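Local structure of acinetobacter secreted protease CpaA (Acinetobacter nosocomialis M2, 6O38) at residues T129-S134 / D153-N158; T141-S146 / E172-Y177; Y373-L378 / F416-V421; S382-S387 / G462-D467. The protein is probably a zinc-dependent protease secreted by the type II system, captured here in complex with its chaperone CpaB. All blocks are in the same frame, centred on the assembly; numbering follows the deposited sequence.

Interaction 1 of 4, residues T129-S134 / D153-N158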
loop_
_atom_site.group_PDB
_atom_site.type_symbol
_atom_site.label_atom_id
_atom_site.label_comp_id
_atom_site.label_asym_id
_atom_site.label_seq_id
_atom_site.Cartn_x
_atom_site.Cartn_y
_atom_site.Cartn_z
ATOM N N THR A 129 19.297 3.787 -30.375
ATOM C CA THR A 129 18.724 4.392 -29.179
ATOM C C THR A 129 17.515 5.219 -29.584
ATOM O O THR A 129 17.632 6.120 -30.420
ATOM C CB THR A 129 19.749 5.267 -28.450
ATOM O OG1 THR A 129 20.926 4.498 -28.171
ATOM C CG2 THR A 129 19.170 5.794 -27.146
ATOM N N ILE A 130 16.363 4.913 -28.999
ATOM C CA ILE A 130 15.146 5.679 -29.226
ATOM C C ILE A 130 14.890 6.543 -28.002
ATOM O O ILE A 130 15.180 6.153 -26.866
ATOM C CB ILE A 130 13.936 4.769 -29.531
ATOM C CG1 ILE A 130 13.709 3.771 -28.394
ATOM C CG2 ILE A 130 14.134 4.042 -30.851
ATOM C CD1 ILE A 130 12.253 3.417 -28.177
ATOM N N ALA A 131 14.352 7.735 -28.235
ATOM C CA ALA A 131 14.098 8.701 -27.176
ATOM C C ALA A 131 12.617 9.045 -27.153
ATOM O O ALA A 131 12.033 9.360 -28.194
ATOM C CB ALA A 131 14.934 9.967 -27.372
ATOM N N LEU A 132 12.015 8.964 -25.975
ATOM C CA LEU A 132 10.640 9.420 -25.846
ATOM C C LEU A 132 10.612 10.942 -25.732
ATOM O O LEU A 132 11.455 11.529 -25.048
ATOM C CB LEU A 132 9.975 8.795 -24.622
ATOM C CG LEU A 132 9.832 7.273 -24.617
ATOM C CD1 LEU A 132 9.182 6.803 -23.326
ATOM C CD2 LEU A 132 9.032 6.808 -25.825
ATOM N N PRO A 133 9.667 11.605 -26.393
ATOM C CA PRO A 133 9.620 13.068 -26.321
ATOM C C PRO A 133 9.158 13.533 -24.951
ATOM O O PRO A 133 8.324 12.901 -24.298
ATOM C CB PRO A 133 8.607 13.442 -27.407
ATOM C CG PRO A 133 7.711 12.257 -27.490
ATOM C CD PRO A 133 8.591 11.058 -27.235
ATOM N N SER A 134 9.716 14.655 -24.517
ATOM C CA SER A 134 9.307 15.265 -23.265
ATOM C C SER A 134 8.178 16.260 -23.503
ATOM O O SER A 134 7.886 16.655 -24.636
ATOM C CB SER A 134 10.493 15.962 -22.596
ATOM O OG SER A 134 11.460 15.026 -22.159
ATOM N N ASP A 153 17.917 0.325 -27.055
ATOM C CA ASP A 153 17.641 0.837 -25.721
ATOM C C ASP A 153 16.954 2.193 -25.823
ATOM O O ASP A 153 16.856 2.788 -26.898
ATOM C CB ASP A 153 18.922 0.928 -24.881
ATOM C CG ASP A 153 20.056 1.627 -25.608
ATOM O OD1 ASP A 153 19.798 2.292 -26.633
ATOM O OD2 ASP A 153 21.213 1.507 -25.152
ATOM N N ILE A 154 16.480 2.672 -24.676
ATOM C CA ILE A 154 15.742 3.926 -24.569
ATOM C C ILE A 154 16.648 4.973 -23.938
ATOM O O ILE A 154 17.346 4.688 -22.957
ATOM C CB ILE A 154 14.456 3.746 -23.741
ATOM C CG1 ILE A 154 13.561 2.678 -24.369
ATOM C CG2 ILE A 154 13.707 5.065 -23.615
ATOM C CD1 ILE A 154 12.349 2.328 -23.532
ATOM N N ASP A 155 16.649 6.177 -24.510
ATOM C CA ASP A 155 17.364 7.292 -23.902
ATOM C C ASP A 155 16.822 7.551 -22.502
ATOM O O ASP A 155 15.608 7.573 -22.281
ATOM C CB ASP A 155 17.236 8.545 -24.773
ATOM C CG ASP A 155 18.157 9.677 -24.325
ATOM O OD1 ASP A 155 18.248 9.951 -23.110
ATOM O OD2 ASP A 155 18.798 10.296 -25.198
ATOM N N LYS A 156 17.734 7.756 -21.555
ATOM C CA LYS A 156 17.403 7.806 -20.138
ATOM C C LYS A 156 17.254 9.224 -19.602
ATOM O O LYS A 156 16.978 9.389 -18.411
ATOM C CB LYS A 156 18.470 7.060 -19.331
ATOM C CG LYS A 156 18.784 5.674 -19.874
ATOM C CD LYS A 156 19.591 4.857 -18.881
ATOM C CE LYS A 156 20.392 3.771 -19.579
ATOM N NZ LYS A 156 21.319 3.082 -18.638
ATOM N N THR A 157 17.438 10.243 -20.446
ATOM C CA THR A 157 17.438 11.625 -19.967
ATOM C C THR A 157 16.121 11.980 -19.284
ATOM O O THR A 157 16.111 12.503 -18.163
ATOM C CB THR A 157 17.718 12.584 -21.125
ATOM O OG1 THR A 157 19.024 12.325 -21.656
ATOM C CG2 THR A 157 17.649 14.027 -20.646
ATOM N N ASN A 158 14.996 11.700 -19.943
ATOM C CA ASN A 158 13.684 12.063 -19.425
ATOM C C ASN A 158 12.985 10.901 -18.729
ATOM O O ASN A 158 11.763 10.937 -18.553
ATOM C CB ASN A 158 12.806 12.617 -20.549
ATOM C CG ASN A 158 12.667 11.656 -21.716
ATOM O OD1 ASN A 158 13.185 10.540 -21.685
ATOM N ND2 ASN A 158 11.964 12.089 -22.755
#

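Interaction 2 of 4, residues T141-S146 / E172-Y177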
loop_
_atom_site.group_PDB
_atom_site.type_symbol
_atom_site.label_atom_id
_atom_site.label_comp_id
_atom_site.label_asym_id
_atom_site.label_seq_id
_atom_site.Cartn_x
_atom_site.Cartn_y
_atom_site.Cartn_z
ATOM N N THR A 141 0.332 7.542 -21.851
ATOM C CA THR A 141 0.883 6.221 -21.591
ATOM C C THR A 141 1.384 5.631 -22.902
ATOM O O THR A 141 0.676 5.668 -23.913
ATOM C CB THR A 141 -0.164 5.300 -20.959
ATOM O OG1 THR A 141 -0.636 5.882 -19.737
ATOM C CG2 THR A 141 0.435 3.935 -20.662
ATOM N N VAL A 142 2.603 5.100 -22.884
ATOM C CA VAL A 142 3.233 4.541 -24.072
ATOM C C VAL A 142 3.711 3.131 -23.760
ATOM O O VAL A 142 4.281 2.880 -22.692
ATOM C CB VAL A 142 4.408 5.421 -24.551
ATOM C CG1 VAL A 142 5.152 4.752 -25.694
ATOM C CG2 VAL A 142 3.905 6.790 -24.971
ATOM N N GLN A 143 3.477 2.213 -24.694
ATOM C CA GLN A 143 3.990 0.852 -24.606
ATOM C C GLN A 143 5.155 0.712 -25.576
ATOM O O GLN A 143 4.976 0.850 -26.792
ATOM C CB GLN A 143 2.901 -0.173 -24.924
ATOM C CG GLN A 143 3.438 -1.574 -25.175
ATOM C CD GLN A 143 2.370 -2.538 -25.654
ATOM O OE1 GLN A 143 1.533 -2.191 -26.487
ATOM N NE2 GLN A 143 2.394 -3.757 -25.128
ATOM N N VAL A 144 6.342 0.444 -25.042
ATOM C CA VAL A 144 7.543 0.262 -25.846
ATOM C C VAL A 144 7.800 -1.232 -25.973
ATOM O O VAL A 144 8.025 -1.921 -24.969
ATOM C CB VAL A 144 8.749 0.988 -25.228
ATOM C CG1 VAL A 144 9.933 0.951 -26.179
ATOM C CG2 VAL A 144 8.382 2.424 -24.882
ATOM N N VAL A 145 7.770 -1.735 -27.204
ATOM C CA VAL A 145 7.883 -3.162 -27.479
ATOM C C VAL A 145 8.795 -3.347 -28.684
ATOM O O VAL A 145 8.785 -2.533 -29.614
ATOM C CB VAL A 145 6.497 -3.804 -27.714
ATOM C CG1 VAL A 145 5.781 -3.134 -28.879
ATOM C CG2 VAL A 145 6.623 -5.305 -27.942
ATOM N N SER A 146 9.602 -4.405 -28.657
ATOM C CA SER A 146 10.532 -4.704 -29.737
ATOM C C SER A 146 10.390 -6.161 -30.151
ATOM O O SER A 146 10.322 -7.049 -29.296
ATOM C CB SER A 146 11.977 -4.416 -29.319
ATOM O OG SER A 146 12.891 -4.852 -30.311
ATOM N N GLU A 172 9.035 -5.509 -23.219
ATOM C CA GLU A 172 7.807 -4.722 -23.162
ATOM C C GLU A 172 7.862 -3.809 -21.948
ATOM O O GLU A 172 7.890 -4.291 -20.812
ATOM C CB GLU A 172 6.576 -5.630 -23.105
ATOM C CG GLU A 172 5.254 -4.888 -23.016
ATOM C CD GLU A 172 4.063 -5.800 -23.243
ATOM O OE1 GLU A 172 4.276 -6.989 -23.562
ATOM O OE2 GLU A 172 2.914 -5.328 -23.105
ATOM N N TYR A 173 7.878 -2.498 -22.189
ATOM C CA TYR A 173 7.899 -1.496 -21.131
ATOM C C TYR A 173 6.747 -0.526 -21.334
ATOM O O TYR A 173 6.520 -0.053 -22.453
ATOM C CB TYR A 173 9.227 -0.729 -21.110
ATOM C CG TYR A 173 10.458 -1.603 -21.035
ATOM C CD1 TYR A 173 10.534 -2.657 -20.135
ATOM C CD2 TYR A 173 11.548 -1.371 -21.865
ATOM C CE1 TYR A 173 11.659 -3.456 -20.063
ATOM C CE2 TYR A 173 12.677 -2.164 -21.801
ATOM C CZ TYR A 173 12.727 -3.205 -20.899
ATOM O OH TYR A 173 13.850 -3.997 -20.834
ATOM N N TRP A 174 6.024 -0.232 -20.258
ATOM C CA TRP A 174 4.952 0.754 -20.266
ATOM C C TRP A 174 5.368 1.957 -19.430
ATOM O O TRP A 174 5.769 1.803 -18.270
ATOM C CB TRP A 174 3.649 0.160 -19.723
ATOM C CG TRP A 174 3.020 -0.868 -20.617
ATOM C CD1 TRP A 174 3.476 -2.130 -20.866
ATOM C CD2 TRP A 174 1.809 -0.726 -21.370
ATOM N NE1 TRP A 174 2.629 -2.779 -21.732
ATOM C CE2 TRP A 174 1.597 -1.938 -22.056
ATOM C CE3 TRP A 174 0.884 0.311 -21.533
ATOM C CZ2 TRP A 174 0.499 -2.144 -22.890
ATOM C CZ3 TRP A 174 -0.206 0.106 -22.363
ATOM C CH2 TRP A 174 -0.388 -1.111 -23.031
ATOM N N PHE A 175 5.270 3.147 -20.016
ATOM C CA PHE A 175 5.620 4.390 -19.347
ATOM C C PHE A 175 4.427 5.335 -19.343
ATOM O O PHE A 175 3.625 5.349 -20.281
ATOM C CB PHE A 175 6.806 5.090 -20.028
ATOM C CG PHE A 175 8.092 4.318 -19.961
ATOM C CD1 PHE A 175 8.932 4.443 -18.867
ATOM C CD2 PHE A 175 8.469 3.486 -21.001
ATOM C CE1 PHE A 175 10.119 3.740 -18.807
ATOM C CE2 PHE A 175 9.656 2.783 -20.947
ATOM C CZ PHE A 175 10.481 2.910 -19.848
ATOM N N LYS A 176 4.322 6.131 -18.282
ATOM C CA LYS A 176 3.348 7.210 -18.205
ATOM C C LYS A 176 4.078 8.495 -17.849
ATOM O O LYS A 176 4.903 8.509 -16.931
ATOM C CB LYS A 176 2.252 6.909 -17.175
ATOM C CG LYS A 176 1.120 7.926 -17.166
ATOM C CD LYS A 176 -0.126 7.373 -16.493
ATOM C CE LYS A 176 0.073 7.211 -14.995
ATOM N NZ LYS A 176 -1.200 6.865 -14.303
ATOM N N TYR A 177 3.773 9.568 -18.574
ATOM C CA TYR A 177 4.456 10.842 -18.398
ATOM C C TYR A 177 3.779 11.659 -17.305
ATOM O O TYR A 177 2.559 11.850 -17.328
ATOM C CB TYR A 177 4.478 11.625 -19.710
ATOM C CG TYR A 177 5.311 12.885 -19.660
ATOM C CD1 TYR A 177 6.694 12.830 -19.777
ATOM C CD2 TYR A 177 4.716 14.130 -19.500
ATOM C CE1 TYR A 177 7.461 13.979 -19.734
ATOM C CE2 TYR A 177 5.475 15.284 -19.455
ATOM C CZ TYR A 177 6.847 15.203 -19.572
ATOM O OH TYR A 177 7.608 16.348 -19.528
#

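Interaction 3 of 4, residues Y373-L378 / F416-V421. With SO4 (sulfate ion), chain O.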
loop_
_atom_site.group_PDB
_atom_site.type_symbol
_atom_site.label_atom_id
_atom_site.label_comp_id
_atom_site.label_asym_id
_atom_site.label_seq_id
_atom_site.Cartn_x
_atom_site.Cartn_y
_atom_site.Cartn_z
ATOM N N TYR A 373 9.373 1.466 21.609
ATOM C CA TYR A 373 8.877 1.933 22.895
ATOM C C TYR A 373 7.367 2.102 22.823
ATOM O O TYR A 373 6.839 2.628 21.839
ATOM C CB TYR A 373 9.540 3.254 23.299
ATOM C CG TYR A 373 11.049 3.213 23.247
ATOM C CD1 TYR A 373 11.784 2.661 24.289
ATOM C CD2 TYR A 373 11.741 3.724 22.157
ATOM C CE1 TYR A 373 13.165 2.619 24.248
ATOM C CE2 TYR A 373 13.123 3.686 22.106
ATOM C CZ TYR A 373 13.829 3.133 23.154
ATOM O OH TYR A 373 15.205 3.093 23.110
ATOM N N THR A 374 6.674 1.659 23.868
ATOM C CA THR A 374 5.217 1.665 23.886
ATOM C C THR A 374 4.717 2.993 24.439
ATOM O O THR A 374 5.035 3.360 25.576
ATOM C CB THR A 374 4.681 0.505 24.722
ATOM O OG1 THR A 374 5.133 -0.736 24.165
ATOM C CG2 THR A 374 3.160 0.521 24.740
ATOM N N ILE A 375 3.930 3.705 23.640
ATOM C CA ILE A 375 3.318 4.965 24.043
ATOM C C ILE A 375 1.854 4.684 24.360
ATOM O O ILE A 375 1.059 4.394 23.460
ATOM C CB ILE A 375 3.461 6.038 22.956
ATOM C CG1 ILE A 375 4.939 6.308 22.666
ATOM C CG2 ILE A 375 2.753 7.319 23.373
ATOM C CD1 ILE A 375 5.172 7.316 21.563
ATOM N N ASP A 376 1.496 4.764 25.639
ATOM C CA ASP A 376 0.129 4.493 26.062
ATOM C C ASP A 376 -0.757 5.694 25.759
ATOM O O ASP A 376 -0.404 6.835 26.075
ATOM C CB ASP A 376 0.086 4.164 27.554
ATOM C CG ASP A 376 0.667 2.797 27.866
ATOM O OD1 ASP A 376 0.764 1.966 26.939
ATOM O OD2 ASP A 376 1.025 2.555 29.039
HETATM N N MSE A 377 -1.909 5.438 25.144
HETATM C CA MSE A 377 -2.806 6.510 24.729
HETATM C C MSE A 377 -4.188 6.397 25.369
HETATM O O MSE A 377 -4.715 5.300 25.550
HETATM C CB MSE A 377 -2.946 6.522 23.204
HETATM C CG MSE A 377 -1.652 6.807 22.457
HETATM SE SE MSE A 377 -1.063 8.658 22.627
HETATM C CE MSE A 377 -2.570 9.535 21.757
ATOM N N LEU A 378 -4.765 7.546 25.708
ATOM C CA LEU A 378 -6.133 7.630 26.203
ATOM C C LEU A 378 -7.024 8.141 25.080
ATOM O O LEU A 378 -6.806 9.242 24.563
ATOM C CB LEU A 378 -6.223 8.550 27.420
ATOM C CG LEU A 378 -7.633 8.966 27.846
ATOM C CD1 LEU A 378 -8.457 7.755 28.259
ATOM C CD2 LEU A 378 -7.581 9.994 28.967
ATOM N N PHE A 416 8.459 3.065 17.877
ATOM C CA PHE A 416 7.333 3.289 18.773
ATOM C C PHE A 416 6.112 2.536 18.265
ATOM O O PHE A 416 5.974 2.280 17.067
ATOM C CB PHE A 416 7.011 4.782 18.928
ATOM C CG PHE A 416 6.125 5.336 17.845
ATOM C CD1 PHE A 416 6.654 5.717 16.624
ATOM C CD2 PHE A 416 4.765 5.491 18.058
ATOM C CE1 PHE A 416 5.841 6.233 15.631
ATOM C CE2 PHE A 416 3.946 6.003 17.067
ATOM C CZ PHE A 416 4.487 6.376 15.852
ATOM N N TYR A 417 5.236 2.185 19.204
ATOM C CA TYR A 417 3.906 1.675 18.914
ATOM C C TYR A 417 2.907 2.386 19.812
ATOM O O TYR A 417 3.230 2.768 20.940
ATOM C CB TYR A 417 3.791 0.160 19.142
ATOM C CG TYR A 417 4.517 -0.707 18.140
ATOM C CD1 TYR A 417 3.965 -0.975 16.895
ATOM C CD2 TYR A 417 5.738 -1.290 18.455
ATOM C CE1 TYR A 417 4.619 -1.780 15.981
ATOM C CE2 TYR A 417 6.398 -2.097 17.549
ATOM C CZ TYR A 417 5.835 -2.339 16.315
ATOM O OH TYR A 417 6.492 -3.143 15.412
ATOM N N LEU A 418 1.692 2.564 19.306
ATOM C CA LEU A 418 0.609 3.123 20.101
ATOM C C LEU A 418 -0.195 1.992 20.727
ATOM O O LEU A 418 -0.537 1.016 20.052
ATOM C CB LEU A 418 -0.298 4.013 19.251
ATOM C CG LEU A 418 0.299 5.334 18.764
ATOM C CD1 LEU A 418 -0.781 6.206 18.145
ATOM C CD2 LEU A 418 1.002 6.065 19.899
ATOM N N ARG A 419 -0.479 2.121 22.020
ATOM C CA ARG A 419 -1.297 1.164 22.753
ATOM C C ARG A 419 -2.398 1.929 23.468
ATOM O O ARG A 419 -2.112 2.827 24.265
ATOM C CB ARG A 419 -0.449 0.365 23.748
ATOM C CG ARG A 419 -1.235 -0.369 24.822
ATOM C CD ARG A 419 -0.319 -1.292 25.614
ATOM N NE ARG A 419 -0.962 -1.837 26.806
ATOM C CZ ARG A 419 -0.733 -1.405 28.041
ATOM N NH1 ARG A 419 -1.363 -1.960 29.067
ATOM N NH2 ARG A 419 0.131 -0.421 28.253
ATOM N N ASP A 420 -3.651 1.583 23.181
ATOM C CA ASP A 420 -4.771 2.227 23.853
ATOM C C ASP A 420 -5.003 1.542 25.196
ATOM O O ASP A 420 -5.212 0.325 25.258
ATOM C CB ASP A 420 -6.028 2.209 22.978
ATOM C CG ASP A 420 -6.722 0.859 22.954
ATOM O OD1 ASP A 420 -6.071 -0.146 22.600
ATOM O OD2 ASP A 420 -7.921 0.806 23.300
ATOM N N VAL A 421 -4.903 2.315 26.275
ATOM C CA VAL A 421 -5.075 1.798 27.626
ATOM C C VAL A 421 -6.383 2.242 28.253
ATOM O O VAL A 421 -6.650 1.896 29.413
ATOM C CB VAL A 421 -3.889 2.192 28.526
ATOM C CG1 VAL A 421 -2.607 1.568 28.004
ATOM C CG2 VAL A 421 -3.755 3.704 28.589
HETATM S S SO4 O . -1.329 -2.958 32.215
HETATM O O1 SO4 O . -0.586 -1.703 32.178
HETATM O O2 SO4 O . -0.613 -3.923 33.044
HETATM O O3 SO4 O . -2.656 -2.722 32.780
HETATM O O4 SO4 O . -1.465 -3.488 30.862
#

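Interaction 4 of 4, residues S382-S387 / G462-D467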
loop_
_atom_site.group_PDB
_atom_site.type_symbol
_atom_site.label_atom_id
_atom_site.label_comp_id
_atom_site.label_asym_id
_atom_site.label_seq_id
_atom_site.Cartn_x
_atom_site.Cartn_y
_atom_site.Cartn_z
ATOM N N SER A 382 -16.293 12.193 21.851
ATOM C CA SER A 382 -17.360 13.099 22.249
ATOM C C SER A 382 -18.713 12.396 22.158
ATOM O O SER A 382 -18.932 11.586 21.251
ATOM C CB SER A 382 -17.359 14.346 21.366
ATOM O OG SER A 382 -18.450 15.196 21.680
ATOM N N PRO A 383 -19.631 12.670 23.089
ATOM C CA PRO A 383 -20.992 12.122 22.953
ATOM C C PRO A 383 -21.672 12.525 21.657
ATOM O O PRO A 383 -22.504 11.764 21.144
ATOM C CB PRO A 383 -21.724 12.692 24.177
ATOM C CG PRO A 383 -20.645 13.027 25.151
ATOM C CD PRO A 383 -19.460 13.438 24.332
ATOM N N GLU A 384 -21.354 13.704 21.118
ATOM C CA GLU A 384 -21.883 14.091 19.815
ATOM C C GLU A 384 -21.454 13.107 18.733
ATOM O O GLU A 384 -22.234 12.787 17.829
ATOM C CB GLU A 384 -21.436 15.510 19.462
ATOM C CG GLU A 384 -22.203 16.600 20.195
ATOM C CD GLU A 384 -21.719 17.994 19.843
ATOM O OE1 GLU A 384 -20.572 18.126 19.368
ATOM O OE2 GLU A 384 -22.491 18.959 20.034
ATOM N N VAL A 385 -20.212 12.619 18.806
ATOM C CA VAL A 385 -19.747 11.637 17.833
ATOM C C VAL A 385 -20.469 10.309 18.024
ATOM O O VAL A 385 -20.856 9.651 17.050
ATOM C CB VAL A 385 -18.220 11.471 17.932
ATOM C CG1 VAL A 385 -17.743 10.340 17.032
ATOM C CG2 VAL A 385 -17.528 12.767 17.568
ATOM N N ASN A 386 -20.661 9.891 19.279
ATOM C CA ASN A 386 -21.343 8.625 19.537
ATOM C C ASN A 386 -22.776 8.653 19.023
ATOM O O ASN A 386 -23.286 7.642 18.528
ATOM C CB ASN A 386 -21.317 8.303 21.031
ATOM C CG ASN A 386 -19.911 8.219 21.586
ATOM O OD1 ASN A 386 -18.933 8.195 20.839
ATOM N ND2 ASN A 386 -19.801 8.160 22.906
ATOM N N SER A 387 -23.446 9.803 19.136
ATOM C CA SER A 387 -24.814 9.910 18.642
ATOM C C SER A 387 -24.875 9.768 17.127
ATOM O O SER A 387 -25.852 9.232 16.594
ATOM C CB SER A 387 -25.430 11.240 19.076
ATOM O OG SER A 387 -25.418 11.370 20.487
ATOM N N GLY A 462 -13.872 14.378 18.283
ATOM C CA GLY A 462 -14.999 15.249 18.549
ATOM C C GLY A 462 -15.748 15.613 17.278
ATOM O O GLY A 462 -15.386 15.197 16.175
ATOM N N ASN A 463 -16.811 16.394 17.466
ATOM C CA ASN A 463 -17.646 16.864 16.366
ATOM C C ASN A 463 -17.685 18.386 16.281
ATOM O O ASN A 463 -18.476 18.937 15.506
ATOM C CB ASN A 463 -19.066 16.300 16.504
ATOM C CG ASN A 463 -19.871 16.416 15.222
ATOM O OD1 ASN A 463 -19.351 16.200 14.127
ATOM N ND2 ASN A 463 -21.147 16.762 15.353
ATOM N N GLU A 464 -16.856 19.077 17.058
ATOM C CA GLU A 464 -16.803 20.527 16.994
ATOM C C GLU A 464 -16.153 20.975 15.685
ATOM O O GLU A 464 -15.292 20.280 15.139
ATOM C CB GLU A 464 -16.023 21.091 18.181
ATOM C CG GLU A 464 -16.540 20.657 19.552
ATOM C CD GLU A 464 -16.089 19.257 19.942
ATOM O OE1 GLU A 464 -15.147 18.738 19.306
ATOM O OE2 GLU A 464 -16.672 18.677 20.881
ATOM N N PRO A 465 -16.550 22.132 15.156
ATOM C CA PRO A 465 -15.896 22.638 13.941
ATOM C C PRO A 465 -14.497 23.160 14.241
ATOM O O PRO A 465 -14.286 23.888 15.214
ATOM C CB PRO A 465 -16.831 23.758 13.475
ATOM C CG PRO A 465 -17.510 24.217 14.729
ATOM C CD PRO A 465 -17.676 22.983 15.576
ATOM N N GLY A 466 -13.542 22.786 13.387
ATOM C CA GLY A 466 -12.196 23.317 13.497
ATOM C C GLY A 466 -12.059 24.715 12.915
ATOM O O GLY A 466 -12.839 25.150 12.063
ATOM N N ASP A 467 -11.044 25.433 13.399
ATOM C CA ASP A 467 -10.735 26.786 12.929
ATOM C C ASP A 467 -9.707 26.705 11.798
ATOM O O ASP A 467 -8.525 27.030 11.954
ATOM C CB ASP A 467 -10.217 27.650 14.072
ATOM C CG ASP A 467 -11.263 27.919 15.127
ATOM O OD1 ASP A 467 -12.466 27.918 14.792
ATOM O OD2 ASP A 467 -10.879 28.140 16.292
#

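Interaction 1 of 4, residues T129-S134 / D153-N158
Thr129 and Asp153 meet through their side chains on one face of a parallel strand pair. Thr129 OG1 donates to Asp153 OD1 at 2.9 Å. The hydroxyl comes in on the syn side of that oxygen, 15° out of the carboxylate plane. Asp153 CG sits between its own backbone N and carbonyl carbon (chi1 49°), and the carboxylate ends close to the threonine. Thr129 CG2 lies 3.7 Å from Asp155 N.

On the other face Ile130 and Ile154 cross at a slant, with Ile130 CD1 4.1 Å from Ile154 CG1. The backbone of Ile130 bonds twice: its N donates to Asp153 O at 3.0 Å, and its O accepts from Asp155 N at 2.8 Å. Farther on, Ala131 CB packs on Asp155 CB at 3.8 Å. Asp155 OD1 accepts from both N and OG1 of Thr157, and the backbone bond makes an Asx turn.

The turn leads to Asn158, whose amide reaches residues 132-134. Asn158 ND2 donates to Ser134 OG at 3.0 Å, with the oxygen 8° out of the amide plane. It also donates to Leu132 O, though the modelled separation there is doubtfully short. Strands 129-131 and 152-154 are the two inner strands of a four-stranded sheet flanked by 106-108 and 166-167. This sheet belongs to a StcE-type beta-sandwich domain.

Interaction 2 of 4, residues T141-S146 / E172-Y177
Residues Thr141 to Val145 pair antiparallel with Lys176 to Glu172, with strand axes 4.6 Å apart at their closest and directions 162° apart. Val142 with Phe175 and Val144 with Tyr173 are the hydrogen-bonded pairs, each joined by two backbone bonds. Gln143 and Trp174 form a non-hydrogen-bonded pair, and their side chains carry one face. Gln143 CB makes a CH-pi contact over the centre of the six-membered ring of Trp174, only 10° off the ring normal. Gln143 CG is anti to the backbone N (chi1 166°), and the extended chain continues across the indole toward Glu172. Glu172 OE2 accepts from Trp174 NE1 at 2.9 Å, in the indole plane and through its anti lone pair. Gln143 NE2 adds a weak bond to the same oxygen. Thr141 CG2 meets the indole edge, 3.8 Å from Trp174 CE3.

On the opposite face Val144 CG2 touches the rim of the Phe175 ring, 4.0 Å from CD2. Here the pair faces strand 166-167, where Leu167 meets Val144 and Tyr173. Phe165 packs edge-to-face on Tyr173 and Phe175. Strand 116-121 runs parallel beside 141-146, and strand 183-195 runs antiparallel beside 172-178.

Interaction 3 of 4, residues Y373-L378 / F416-V421
Tyr373 to Met377 pair in parallel with Phe416 to Asp420, a strand contact of the protease part of the chain. The strand directions differ by 40°, and five backbone hydrogen bonds join them.

One face carries a salt bridge. Arg419 CG is anti to the backbone N (chi1 164°), and the chain stays extended as far as NE. It runs alongside Asp376 in the same direction. Arg419 NH2 pairs with Asp376 OD1 at 2.8 Å, although the hydrogen bond is weak in angle. The two flat groups are turned 65° apart. Val421 CG1 covers one face of the guanidinium toward its rim. Thr374 CG2 packs on Arg419 CB at 3.7 Å. Arg419 NE bonds Asn355 O, and NH1 makes a weak bond to a sulfate ion, probably from the crystallisation liquor.

The contacts across the other face are apolar. Leu418 CD2 lies 3.9 Å from Ile375 CB and 3.8 Å from Met377 CG; Met377 is selenomethionine. Ile375 CD1 meets Phe416 CD2 at 4.0 Å. Helices 391-411 and 557-569 also pack here. So does helix 496-504, which touches Ile375, Phe416 and Leu418 and carries the zinc ligands His498 and His502. Strand 457-462 runs parallel along the other edge of 367-381, making 367-381 the middle of three.

Interaction 4 of 4, residues S382-S387 / G462-D467
Val385 and Ser382 pack against the backbone at Gly462. Val385 CG2 lies 3.4 Å from Gly462 C and 4.0 Å from Asn463 CB. Ser382 CB rests 3.8 Å from Gly462 CA. Glu384 and Asn463 meet at about a right angle, with their carboxylate and amide planes 82° apart. It is Asn463 CB that does the touching, 3.7 Å from Glu384 OE1.

The hydrogen bonds between side chain and backbone here lie within the helical segment. Ser382 is the N-cap of helix 383-389. Its OG is anti to the backbone N (chi1 176°) and accepts a weak capping bond from Glu384 N at 3.3 Å. One turn on, N and OG of Ser387 reach Pro383 O from opposite faces of the carbonyl plane.

Charge forms the third group. Glu384 OE1 and Glu464 OE2 come within 4.2 Å of each other. Glu464 OE2 has stronger partners elsewhere: a hydrogen bond with Tyr460 OH and a salt bridge with Lys427. The lysine probably offsets part of the repulsion between the two glutamates. Between the two segments the contact therefore rests on van der Waals packing. A polar tie comes just outside, from the backbone bond of Ser382 with Gln461.

Interactions 1 and 2 come first along the chain and lie in one StcE-type beta-sandwich domain. Their segments alternate in sequence, and their centres are 11 Å apart. They touch directly: Ile154 CD1 packs on Val144 CG1 at 3.8 Å, so the two sheets share a core. Interactions 3 and 4 follow, on the other side of the chain's centre, about 46 to 54 Å away between centres. They too alternate in sequence, with centres 23 Å apart. Strand 367-381 takes part in interaction 3 and leads into helix 383-389 of interaction 4. It pairs with both 416-425 and 457-462. The first two contacts thus lie in a sandwich domain, and the last two in what is probably the zinc protease part.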